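Local coordinates for oxidoreductase (Thermotoga maritima, PDB 1ZH8), which binds NADP and probably catalyses NADP-dependent oxidation or reduction of an alcohol or carbonyl group, as a member of the GFO/IDH/MocA oxidoreductase family, at residues 49-54 and 75-80; 67-72 and 80-85; 152-157 and 267-272; 208-213 and 260-265. All coordinates share one frame; numbering follows the deposited sequence.

Contact 1 of 4, residues 49-54 and 75-80; sequences AVTSRT and EELLES. With NAP (NADP nicotinamide-adenine-dinucleotide phosphate), chain D.
Leu77 drives one branch from helix 74-79 into the end of strand 45-51, and this is the tightly packed part of the contact. Its CD1 lies 3.6 Å from Ala49 CB, with Leu77 CG a little behind, and reaches the backbone at Val50 N. Leu77 CD1 meets Thr51 CG2 more loosely, at 4.0 Å, the two side chains crossing at a slant. CG of Leu77 stands anti to the backbone N (chi1 -179°), which carries the branch from the helix to the strand. Helix and strand run nearly antiparallel, at 167°, as expected where a helix packs on the parallel sheet of a Rossmann fold. Thr51 turns its hydroxyl to the carbonyl of Phe71 on the neighbouring strand.

Beyond the strand end, residues 52-54 run away from helix 74-79 and bind the 2'-phosphate of NADP, the group that distinguishes it from NAD. Ser52 OG donates to NAP O1X at 2.7 Å, and Thr54 N reaches the same oxygen almost straight, at 174°. On NAP O3X converge Thr54 OG1, at 2.6 Å, and Arg53 NE, at 3.0 Å, the latter with the phosphate oxygen in the guanidinium plane. Adenine C8A lies over one face of that guanidinium. On the solvent side of the helix, exposed Glu79 forms a salt bridge with Lys105.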
# COMPACT_ATOMS: atom_id res chain seq x y z
N ALA A 49 44.17 -2.16 -14.90
CA ALA A 49 43.70 -1.73 -16.22
C ALA A 49 42.37 -1.00 -16.17
O ALA A 49 41.57 -1.20 -15.27
CB ALA A 49 43.62 -2.91 -17.20
N VAL A 50 42.13 -0.19 -17.19
CA VAL A 50 41.03 0.75 -17.21
C VAL A 50 40.66 1.00 -18.67
O VAL A 50 41.53 1.03 -19.55
CB VAL A 50 41.45 2.06 -16.46
CG1 VAL A 50 40.82 3.28 -17.04
CG2 VAL A 50 41.14 1.95 -14.97
N THR A 51 39.36 1.15 -18.92
CA THR A 51 38.86 1.45 -20.26
C THR A 51 37.51 2.14 -20.15
O THR A 51 36.76 1.89 -19.20
CB THR A 51 38.77 0.17 -21.12
OG1 THR A 51 38.56 0.52 -22.49
CG2 THR A 51 37.66 -0.74 -20.63
N SER A 52 37.19 3.02 -21.10
CA SER A 52 35.88 3.68 -21.10
C SER A 52 35.46 4.02 -22.53
O SER A 52 36.25 3.87 -23.44
CB SER A 52 35.91 4.93 -20.22
OG SER A 52 34.64 5.15 -19.62
N ARG A 53 34.21 4.44 -22.75
CA ARG A 53 33.81 4.94 -24.08
C ARG A 53 34.61 6.18 -24.50
O ARG A 53 35.13 6.21 -25.61
CB ARG A 53 32.29 5.20 -24.16
CG ARG A 53 31.84 5.96 -25.45
CD ARG A 53 30.32 6.18 -25.48
NE ARG A 53 29.87 6.91 -24.30
CZ ARG A 53 28.60 7.09 -23.94
NH1 ARG A 53 27.61 6.59 -24.67
NH2 ARG A 53 28.32 7.78 -22.85
N THR A 54 34.69 7.18 -23.62
CA THR A 54 35.51 8.39 -23.81
C THR A 54 36.90 8.19 -23.15
O THR A 54 37.02 8.00 -21.95
CB THR A 54 34.86 9.64 -23.17
OG1 THR A 54 33.47 9.68 -23.48
CG2 THR A 54 35.50 10.90 -23.68
N GLU A 75 37.89 -5.26 -25.23
CA GLU A 75 38.40 -6.50 -25.82
C GLU A 75 39.92 -6.56 -25.69
O GLU A 75 40.47 -7.64 -25.47
CB GLU A 75 37.99 -6.64 -27.30
CG GLU A 75 36.51 -6.88 -27.58
CD GLU A 75 35.65 -5.61 -27.48
OE1 GLU A 75 36.19 -4.51 -27.24
OE2 GLU A 75 34.41 -5.71 -27.63
N GLU A 76 40.58 -5.40 -25.81
CA GLU A 76 42.04 -5.34 -25.69
C GLU A 76 42.45 -5.52 -24.24
O GLU A 76 43.41 -6.24 -23.95
CB GLU A 76 42.64 -4.04 -26.26
CG GLU A 76 44.18 -4.04 -26.22
CD GLU A 76 44.85 -2.78 -26.83
OE1 GLU A 76 44.16 -1.77 -27.09
OE2 GLU A 76 46.09 -2.81 -27.04
N LEU A 77 41.70 -4.88 -23.35
CA LEU A 77 41.95 -5.03 -21.92
C LEU A 77 41.89 -6.50 -21.56
O LEU A 77 42.78 -7.00 -20.87
CB LEU A 77 40.91 -4.27 -21.13
CG LEU A 77 41.00 -4.27 -19.62
CD1 LEU A 77 40.62 -2.88 -19.11
CD2 LEU A 77 40.08 -5.33 -19.07
N LEU A 78 40.86 -7.19 -22.05
CA LEU A 78 40.66 -8.60 -21.75
C LEU A 78 41.80 -9.48 -22.24
O LEU A 78 42.05 -10.54 -21.67
CB LEU A 78 39.33 -9.13 -22.32
CG LEU A 78 37.97 -8.80 -21.68
CD1 LEU A 78 36.85 -9.49 -22.50
CD2 LEU A 78 37.87 -9.15 -20.20
N GLU A 79 42.48 -9.06 -23.30
CA GLU A 79 43.47 -9.91 -23.95
C GLU A 79 44.89 -9.55 -23.48
O GLU A 79 45.84 -10.28 -23.75
CB GLU A 79 43.27 -9.86 -25.48
CG GLU A 79 44.35 -10.48 -26.37
CD GLU A 79 44.38 -12.03 -26.41
OE1 GLU A 79 43.44 -12.70 -25.87
OE2 GLU A 79 45.36 -12.56 -27.00
N SER A 80 44.99 -8.46 -22.73
CA SER A 80 46.28 -7.90 -22.33
C SER A 80 47.07 -8.77 -21.37
O SER A 80 48.27 -8.59 -21.22
CB SER A 80 46.09 -6.53 -21.67
OG SER A 80 45.49 -6.70 -20.40
PA NAP D . 27.27 6.36 -16.07
O1A NAP D . 27.78 7.51 -15.28
O2A NAP D . 26.65 6.75 -17.34
O5B NAP D . 28.47 5.31 -16.25
C5B NAP D . 28.53 4.50 -17.40
C4B NAP D . 29.96 4.51 -17.90
O4B NAP D . 30.14 3.53 -18.91
C3B NAP D . 30.34 5.85 -18.52
O3B NAP D . 31.68 6.05 -18.18
C2B NAP D . 30.19 5.55 -20.00
O2B NAP D . 30.75 6.35 -21.03
C1B NAP D . 30.76 4.15 -20.03
N9A NAP D . 30.40 3.46 -21.27
C8A NAP D . 29.25 3.62 -22.03
N7A NAP D . 29.33 2.78 -23.08
C5A NAP D . 30.51 2.10 -23.01
C6A NAP D . 31.11 1.14 -23.82
N6A NAP D . 30.51 0.72 -24.92
N1A NAP D . 32.32 0.61 -23.47
C2A NAP D . 32.96 1.06 -22.34
N3A NAP D . 32.38 2.01 -21.54
C4A NAP D . 31.18 2.52 -21.87
O3 NAP D . 26.17 5.59 -15.20
PN NAP D . 26.44 5.00 -13.73
O1N NAP D . 27.88 4.96 -13.32
O2N NAP D . 25.41 5.69 -12.96
O5D NAP D . 25.98 3.46 -13.83
C5D NAP D . 26.79 2.42 -14.34
C4D NAP D . 26.34 1.09 -13.73
O4D NAP D . 26.41 1.20 -12.31
C3D NAP D . 24.88 0.79 -14.07
O3D NAP D . 24.71 -0.58 -14.36
C2D NAP D . 24.10 1.14 -12.83
O2D NAP D . 22.94 0.35 -12.67
C1D NAP D . 25.14 0.90 -11.74
N1N NAP D . 24.87 1.72 -10.57
C2N NAP D . 24.67 1.09 -9.37
C3N NAP D . 24.39 1.83 -8.22
C7N NAP D . 24.39 1.16 -6.86
O7N NAP D . 24.07 1.97 -5.76
N7N NAP D . 24.70 -0.15 -6.72
C4N NAP D . 24.32 3.22 -8.30
C5N NAP D . 24.54 3.87 -9.52
C6N NAP D . 24.81 3.10 -10.66
P2B NAP D . 31.91 7.48 -21.03
O1X NAP D . 33.28 6.86 -21.16
O2X NAP D . 31.88 8.30 -19.76
O3X NAP D . 31.59 8.33 -22.24

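Contact 2 of 4, residues 67-72 and 80-85; sequences NPAVFD and SGLVDA
Phe71 reaches from the edge strand of the Rossmann sheet, 69-71, to the loop that leads from helix 74-79 into strand 85-88, so the contact ties the two ends of a beta-alpha-beta crossover. Its CB points toward that loop, and with CG anti to the carbonyl carbon (chi1 -65°) the ring continues in the same direction. Farther out, Phe71 CE1 comes within 4.0 Å of Ser80 CB, while Phe71 CE2 on the other flank approaches Leu82 CD1 at 4.1 Å. The tip, Phe71 CZ, meets both: Ser80 CB lies 3.6 Å from it, oblique to the ring, and Leu82 CD1 lies 3.7 Å from it, at the edge and in the ring plane. Leu82 thus presents a single methyl to the ring edge, and the same methyl also rests against Ala69 CB. Phe71 also packs on Ala49 and Leu77, which links this partly exposed cluster to the buried contact between strand 45-51 and helix 74-79.

The loop is shaped by an ST turn that follows the helix. Gly81 has positive phi at its centre, and Ser80 OG, which also donates to the Leu77 carbonyl, accepts from Leu82 N at 3.1 Å with an N-H...O angle of 153°.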
# COMPACT_ATOMS: atom_id res chain seq x y z
N ASN A 67 48.27 4.56 -11.58
CA ASN A 67 48.89 4.36 -12.88
C ASN A 67 48.49 3.05 -13.57
O ASN A 67 49.35 2.27 -13.99
CB ASN A 67 50.41 4.42 -12.73
CG ASN A 67 51.10 4.62 -14.07
OD1 ASN A 67 50.56 5.25 -14.98
ND2 ASN A 67 52.31 4.09 -14.20
N PRO A 68 47.18 2.78 -13.68
CA PRO A 68 46.87 1.54 -14.39
C PRO A 68 47.04 1.76 -15.89
O PRO A 68 47.03 2.90 -16.35
CB PRO A 68 45.40 1.33 -14.05
CG PRO A 68 44.88 2.71 -13.89
CD PRO A 68 45.97 3.48 -13.24
N ALA A 69 47.19 0.68 -16.64
CA ALA A 69 47.20 0.78 -18.10
C ALA A 69 45.82 1.21 -18.62
O ALA A 69 44.79 0.75 -18.12
CB ALA A 69 47.63 -0.52 -18.71
N VAL A 70 45.80 2.12 -19.59
CA VAL A 70 44.56 2.61 -20.20
C VAL A 70 44.37 2.02 -21.61
O VAL A 70 45.24 2.10 -22.45
CB VAL A 70 44.52 4.17 -20.25
CG1 VAL A 70 43.20 4.66 -20.86
CG2 VAL A 70 44.69 4.75 -18.87
N PHE A 71 43.20 1.43 -21.85
CA PHE A 71 42.90 0.80 -23.13
C PHE A 71 41.78 1.50 -23.90
O PHE A 71 40.80 1.96 -23.31
CB PHE A 71 42.55 -0.68 -22.91
CG PHE A 71 43.69 -1.49 -22.37
CD1 PHE A 71 44.69 -1.97 -23.22
CD2 PHE A 71 43.79 -1.74 -21.00
CE1 PHE A 71 45.77 -2.69 -22.72
CE2 PHE A 71 44.86 -2.48 -20.49
CZ PHE A 71 45.85 -2.96 -21.36
N ASP A 72 41.94 1.56 -25.22
CA ASP A 72 40.91 2.08 -26.10
C ASP A 72 39.69 1.17 -26.17
O ASP A 72 38.58 1.62 -26.45
CB ASP A 72 41.48 2.33 -27.50
CG ASP A 72 42.48 3.50 -27.54
OD1 ASP A 72 42.34 4.45 -26.73
OD2 ASP A 72 43.40 3.48 -28.39
N SER A 80 44.99 -8.46 -22.73
CA SER A 80 46.28 -7.90 -22.33
C SER A 80 47.07 -8.77 -21.37
O SER A 80 48.27 -8.59 -21.22
CB SER A 80 46.09 -6.53 -21.67
OG SER A 80 45.49 -6.70 -20.40
N GLY A 81 46.38 -9.70 -20.70
CA GLY A 81 46.99 -10.51 -19.65
C GLY A 81 47.16 -9.78 -18.32
O GLY A 81 47.78 -10.31 -17.39
N LEU A 82 46.61 -8.57 -18.19
CA LEU A 82 46.83 -7.77 -16.97
C LEU A 82 45.84 -7.97 -15.84
O LEU A 82 46.04 -7.43 -14.76
CB LEU A 82 46.92 -6.28 -17.31
CG LEU A 82 48.11 -5.90 -18.19
CD1 LEU A 82 47.91 -4.49 -18.72
CD2 LEU A 82 49.45 -6.06 -17.44
N VAL A 83 44.78 -8.75 -16.08
CA VAL A 83 43.65 -8.86 -15.16
C VAL A 83 43.18 -10.30 -14.82
O VAL A 83 43.17 -11.18 -15.65
CB VAL A 83 42.45 -8.06 -15.70
CG1 VAL A 83 42.81 -6.59 -15.88
CG2 VAL A 83 41.97 -8.67 -17.03
N ASP A 84 42.77 -10.49 -13.58
CA ASP A 84 42.15 -11.73 -13.11
C ASP A 84 40.63 -11.59 -13.18
O ASP A 84 39.90 -12.59 -13.29
CB ASP A 84 42.59 -12.00 -11.67
CG ASP A 84 44.10 -12.21 -11.55
OD1 ASP A 84 44.64 -13.08 -12.27
OD2 ASP A 84 44.75 -11.50 -10.75
N ALA A 85 40.16 -10.34 -13.09
CA ALA A 85 38.74 -10.05 -13.12
C ALA A 85 38.51 -8.64 -13.63
O ALA A 85 39.43 -7.81 -13.67
CB ALA A 85 38.11 -10.22 -11.72

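Contact 3 of 4, residues 152-157 and 267-272; sequences KELVES and GKISIS
Lys152 NZ is held by two groups, the carboxylate of Glu156 one helical turn on and the carbonyl of Leu209 near the end of helix 195-211. Lys152 NZ forms a short salt bridge with Glu156 OE2, 2.7 Å, approaching that oxygen on its syn side, 32° out of the carboxylate plane. Together these bonds pin the ammonium group between two neighbouring helices of the GFO/IDH/MocA C-terminal domain, an alpha/beta unit in which helices 146-156 and 195-211 pack against one large mixed sheet.

On the side of helix 146-156 turned to the sheet the contact is wholly apolar. Leu154 and Val155 lean on Ile269 of strand 268-272, which offers each of them a different branch. Leu154 CD1 touches Ile269 CG2 at 4.1 Å, the two side chains crossing at a slant. Ile269 CG1 is placed between the backbone N and the carbonyl carbon (chi1 63°), and from there its tip extends to Val155. Ala151, a turn earlier in the same helix, also lies against Ile269, so the isoleucine is received by three helix residues. Leu154 further touches Ile276 on the next strand, whereas Val155 also touches Ile210 and Leu211 of helix 195-211, so it contacts both that helix and the sheet. The methyls meet at ordinary van der Waals distances, with Val155 CG2 4.2 Å from Ile269 CD1.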
# COMPACT_ATOMS: atom_id res chain seq x y z
N LYS A 152 16.26 -8.81 9.28
CA LYS A 152 16.12 -10.22 8.95
C LYS A 152 16.21 -11.06 10.20
O LYS A 152 15.34 -11.90 10.44
CB LYS A 152 17.21 -10.65 7.97
CG LYS A 152 17.08 -12.07 7.45
CD LYS A 152 18.46 -12.66 7.15
CE LYS A 152 18.53 -13.49 5.88
NZ LYS A 152 17.37 -14.40 5.70
N GLU A 153 17.24 -10.81 11.00
CA GLU A 153 17.44 -11.54 12.25
C GLU A 153 16.28 -11.37 13.23
O GLU A 153 15.77 -12.37 13.76
CB GLU A 153 18.77 -11.15 12.89
CG GLU A 153 19.94 -11.66 12.05
CD GLU A 153 21.20 -10.82 12.17
OE1 GLU A 153 21.30 -9.98 13.09
OE2 GLU A 153 22.11 -11.01 11.33
N LEU A 154 15.87 -10.13 13.47
CA LEU A 154 14.73 -9.87 14.32
C LEU A 154 13.51 -10.68 13.86
O LEU A 154 12.87 -11.35 14.66
CB LEU A 154 14.40 -8.37 14.39
CG LEU A 154 15.37 -7.49 15.19
CD1 LEU A 154 14.89 -6.04 15.18
CD2 LEU A 154 15.66 -7.98 16.64
N VAL A 155 13.23 -10.64 12.56
CA VAL A 155 12.03 -11.29 12.03
C VAL A 155 12.13 -12.81 12.14
O VAL A 155 11.19 -13.48 12.57
CB VAL A 155 11.77 -10.89 10.55
CG1 VAL A 155 10.69 -11.77 9.92
CG2 VAL A 155 11.43 -9.41 10.44
N GLU A 156 13.28 -13.34 11.74
CA GLU A 156 13.49 -14.78 11.73
C GLU A 156 13.55 -15.41 13.12
O GLU A 156 13.38 -16.61 13.26
CB GLU A 156 14.70 -15.17 10.87
CG GLU A 156 14.38 -15.01 9.39
CD GLU A 156 15.49 -15.42 8.44
OE1 GLU A 156 16.53 -15.96 8.89
OE2 GLU A 156 15.32 -15.19 7.22
N SER A 157 13.77 -14.60 14.15
CA SER A 157 13.87 -15.14 15.50
C SER A 157 12.56 -15.00 16.28
O SER A 157 12.49 -15.42 17.43
CB SER A 157 15.02 -14.49 16.27
OG SER A 157 14.66 -13.20 16.74
N GLY A 267 4.03 -7.69 17.43
CA GLY A 267 4.57 -6.33 17.45
C GLY A 267 5.06 -5.87 16.09
O GLY A 267 4.73 -6.47 15.08
N LYS A 268 5.86 -4.80 16.07
CA LYS A 268 6.24 -4.14 14.82
C LYS A 268 7.70 -3.68 14.78
O LYS A 268 8.33 -3.47 15.82
CB LYS A 268 5.27 -2.99 14.49
CG LYS A 268 5.26 -1.79 15.43
CD LYS A 268 4.21 -0.73 15.02
N ILE A 269 8.26 -3.58 13.58
CA ILE A 269 9.55 -2.91 13.39
C ILE A 269 9.50 -1.85 12.31
O ILE A 269 8.82 -1.99 11.30
CB ILE A 269 10.76 -3.87 13.10
CG1 ILE A 269 10.57 -4.64 11.81
CG2 ILE A 269 11.03 -4.84 14.26
CD1 ILE A 269 11.85 -5.31 11.38
N SER A 270 10.25 -0.79 12.54
CA SER A 270 10.49 0.20 11.51
C SER A 270 11.99 0.18 11.20
O SER A 270 12.83 0.04 12.10
CB SER A 270 9.95 1.57 11.93
OG SER A 270 10.96 2.31 12.58
N ILE A 271 12.32 0.31 9.93
CA ILE A 271 13.67 0.13 9.42
C ILE A 271 14.22 1.41 8.78
O ILE A 271 13.55 2.01 7.93
CB ILE A 271 13.65 -0.99 8.35
CG1 ILE A 271 13.13 -2.30 8.95
CG2 ILE A 271 15.02 -1.15 7.67
CD1 ILE A 271 12.58 -3.28 7.88
N SER A 272 15.43 1.82 9.18
CA SER A 272 16.14 2.90 8.52
C SER A 272 17.61 2.57 8.36
O SER A 272 18.12 1.64 9.00
CB SER A 272 16.01 4.19 9.31
OG SER A 272 14.67 4.41 9.68

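Contact 4 of 4, residues 208-213 and 260-265; sequences RLILGE and FEITGT
Ile210 overlaps two residues of strand 259-264 at once, one with each arm, near the C-terminal end of helix 195-211. This is helix-on-sheet packing in the C-terminal alpha/beta domain, where the helix lies against the large mixed sheet. Ile210 CG2 meets Ile262 CD1 at 3.7 Å, the closest approach of the contact. Ile210 CD1, at the end of the longer arm, comes within 4.0 Å of Phe260 CZ. Phe260 approaches from the opposite direction. Its CG stands anti to the backbone N (chi1 -174°), which swings the ring back toward the helix although the strand residue starts out to one side; Ile210 CD1 lies oblique to that ring, which also stacks with the ring of Trp168. Leu211 CD1 adds a looser touch on Ile262 CD1, at 4.4 Å, so that one methyl of the strand is met by two neighbouring helix residues.

The helix ends at Leu211, and the positive phi of Gly212 leads the chain toward strand 214-222. Across this turn Arg208, also paired with Asp319, grips Glu213: Arg208 NE donates to Glu213 OE1 at 3.0 Å, with the oxygen in the guanidinium plane and an N-H...O angle of 167°.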
# COMPACT_ATOMS: atom_id res chain seq x y z
N ARG A 208 13.33 -9.47 -0.28
CA ARG A 208 13.58 -10.90 -0.35
C ARG A 208 14.54 -11.35 0.77
O ARG A 208 14.40 -12.45 1.31
CB ARG A 208 14.10 -11.34 -1.73
CG ARG A 208 13.13 -11.07 -2.90
CD ARG A 208 13.75 -11.48 -4.26
NE ARG A 208 14.36 -12.81 -4.21
CZ ARG A 208 15.68 -13.03 -4.22
NH1 ARG A 208 16.52 -12.02 -4.31
NH2 ARG A 208 16.15 -14.27 -4.14
N LEU A 209 15.49 -10.50 1.12
CA LEU A 209 16.43 -10.87 2.17
C LEU A 209 15.69 -11.01 3.51
O LEU A 209 15.93 -11.96 4.28
CB LEU A 209 17.52 -9.82 2.27
CG LEU A 209 18.56 -9.97 3.39
CD1 LEU A 209 19.45 -11.18 3.13
CD2 LEU A 209 19.39 -8.69 3.49
N ILE A 210 14.79 -10.08 3.78
CA ILE A 210 14.13 -10.02 5.07
C ILE A 210 12.99 -11.01 5.15
O ILE A 210 12.82 -11.65 6.18
CB ILE A 210 13.63 -8.59 5.38
CG1 ILE A 210 14.82 -7.62 5.47
CG2 ILE A 210 12.87 -8.58 6.72
CD1 ILE A 210 14.44 -6.19 5.27
N LEU A 211 12.24 -11.17 4.06
CA LEU A 211 11.02 -11.98 4.12
C LEU A 211 10.92 -13.19 3.20
O LEU A 211 9.95 -13.95 3.30
CB LEU A 211 9.77 -11.09 3.98
CG LEU A 211 9.54 -10.12 5.14
CD1 LEU A 211 8.56 -9.03 4.76
CD2 LEU A 211 9.11 -10.86 6.40
N GLY A 212 11.91 -13.38 2.32
CA GLY A 212 11.95 -14.53 1.40
C GLY A 212 11.29 -14.21 0.06
O GLY A 212 11.03 -13.04 -0.25
N GLU A 213 11.00 -15.25 -0.71
CA GLU A 213 10.51 -15.12 -2.09
C GLU A 213 9.08 -14.63 -2.20
O GLU A 213 8.22 -14.95 -1.36
CB GLU A 213 10.59 -16.47 -2.81
CG GLU A 213 11.95 -17.19 -2.70
CD GLU A 213 13.11 -16.48 -3.39
OE1 GLU A 213 12.94 -15.40 -3.99
OE2 GLU A 213 14.22 -17.02 -3.34
N PHE A 260 9.49 2.34 6.23
CA PHE A 260 9.70 0.94 5.93
C PHE A 260 9.34 0.17 7.20
O PHE A 260 10.11 0.17 8.16
CB PHE A 260 11.14 0.73 5.48
CG PHE A 260 11.44 -0.67 5.00
CD1 PHE A 260 10.43 -1.65 4.93
CD2 PHE A 260 12.72 -1.00 4.59
CE1 PHE A 260 10.71 -2.93 4.48
CE2 PHE A 260 13.01 -2.29 4.14
CZ PHE A 260 12.01 -3.25 4.09
N GLU A 261 8.15 -0.44 7.21
CA GLU A 261 7.55 -1.05 8.42
C GLU A 261 7.14 -2.49 8.21
O GLU A 261 6.65 -2.86 7.13
CB GLU A 261 6.31 -0.28 8.86
CG GLU A 261 6.59 1.04 9.59
CD GLU A 261 5.51 2.10 9.37
OE1 GLU A 261 4.50 1.81 8.69
OE2 GLU A 261 5.69 3.24 9.88
N ILE A 262 7.34 -3.31 9.24
CA ILE A 262 6.90 -4.72 9.19
C ILE A 262 6.12 -4.98 10.47
O ILE A 262 6.63 -4.77 11.56
CB ILE A 262 8.06 -5.72 9.04
CG1 ILE A 262 8.97 -5.31 7.90
CG2 ILE A 262 7.53 -7.11 8.75
CD1 ILE A 262 10.19 -6.18 7.74
N THR A 263 4.86 -5.36 10.31
CA THR A 263 3.97 -5.62 11.43
C THR A 263 3.70 -7.11 11.48
O THR A 263 3.36 -7.74 10.45
CB THR A 263 2.65 -4.85 11.29
OG1 THR A 263 2.93 -3.48 10.99
CG2 THR A 263 1.85 -4.88 12.58
N GLY A 264 3.86 -7.68 12.67
CA GLY A 264 3.55 -9.09 12.91
C GLY A 264 2.45 -9.26 13.94
O GLY A 264 1.79 -8.29 14.35
N THR A 265 2.28 -10.50 14.40
CA THR A 265 1.19 -10.81 15.32
C THR A 265 1.52 -10.35 16.72
O THR A 265 0.62 -10.14 17.52
CB THR A 265 0.90 -12.33 15.38
OG1 THR A 265 2.12 -13.03 15.64
CG2 THR A 265 0.30 -12.83 14.04

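In the fold
The four contacts form two pairs, one in each domain, on opposite sides of the chain's centre. Contacts 1 and 2 have centres 6 Å apart, share Ser80 and interlock along the chain, joining neighbouring strands 45-51 and 69-71 of the parallel Rossmann sheet to the helix and loop that follow. Contacts 3 and 4, centres 7 Å apart, lie on adjacent strands 259-264 and 268-272 of the mixed sheet; contact 4 is nested within the loop that contact 3 closes. Between the pairs the centres are 42 to 45 Å apart and nothing touches. The first pair therefore belongs to the cofactor-binding domain and includes the loop that binds the 2'-phosphate, the second to the packing of helices 146-156 and 195-211 on the C-terminal mixed sheet.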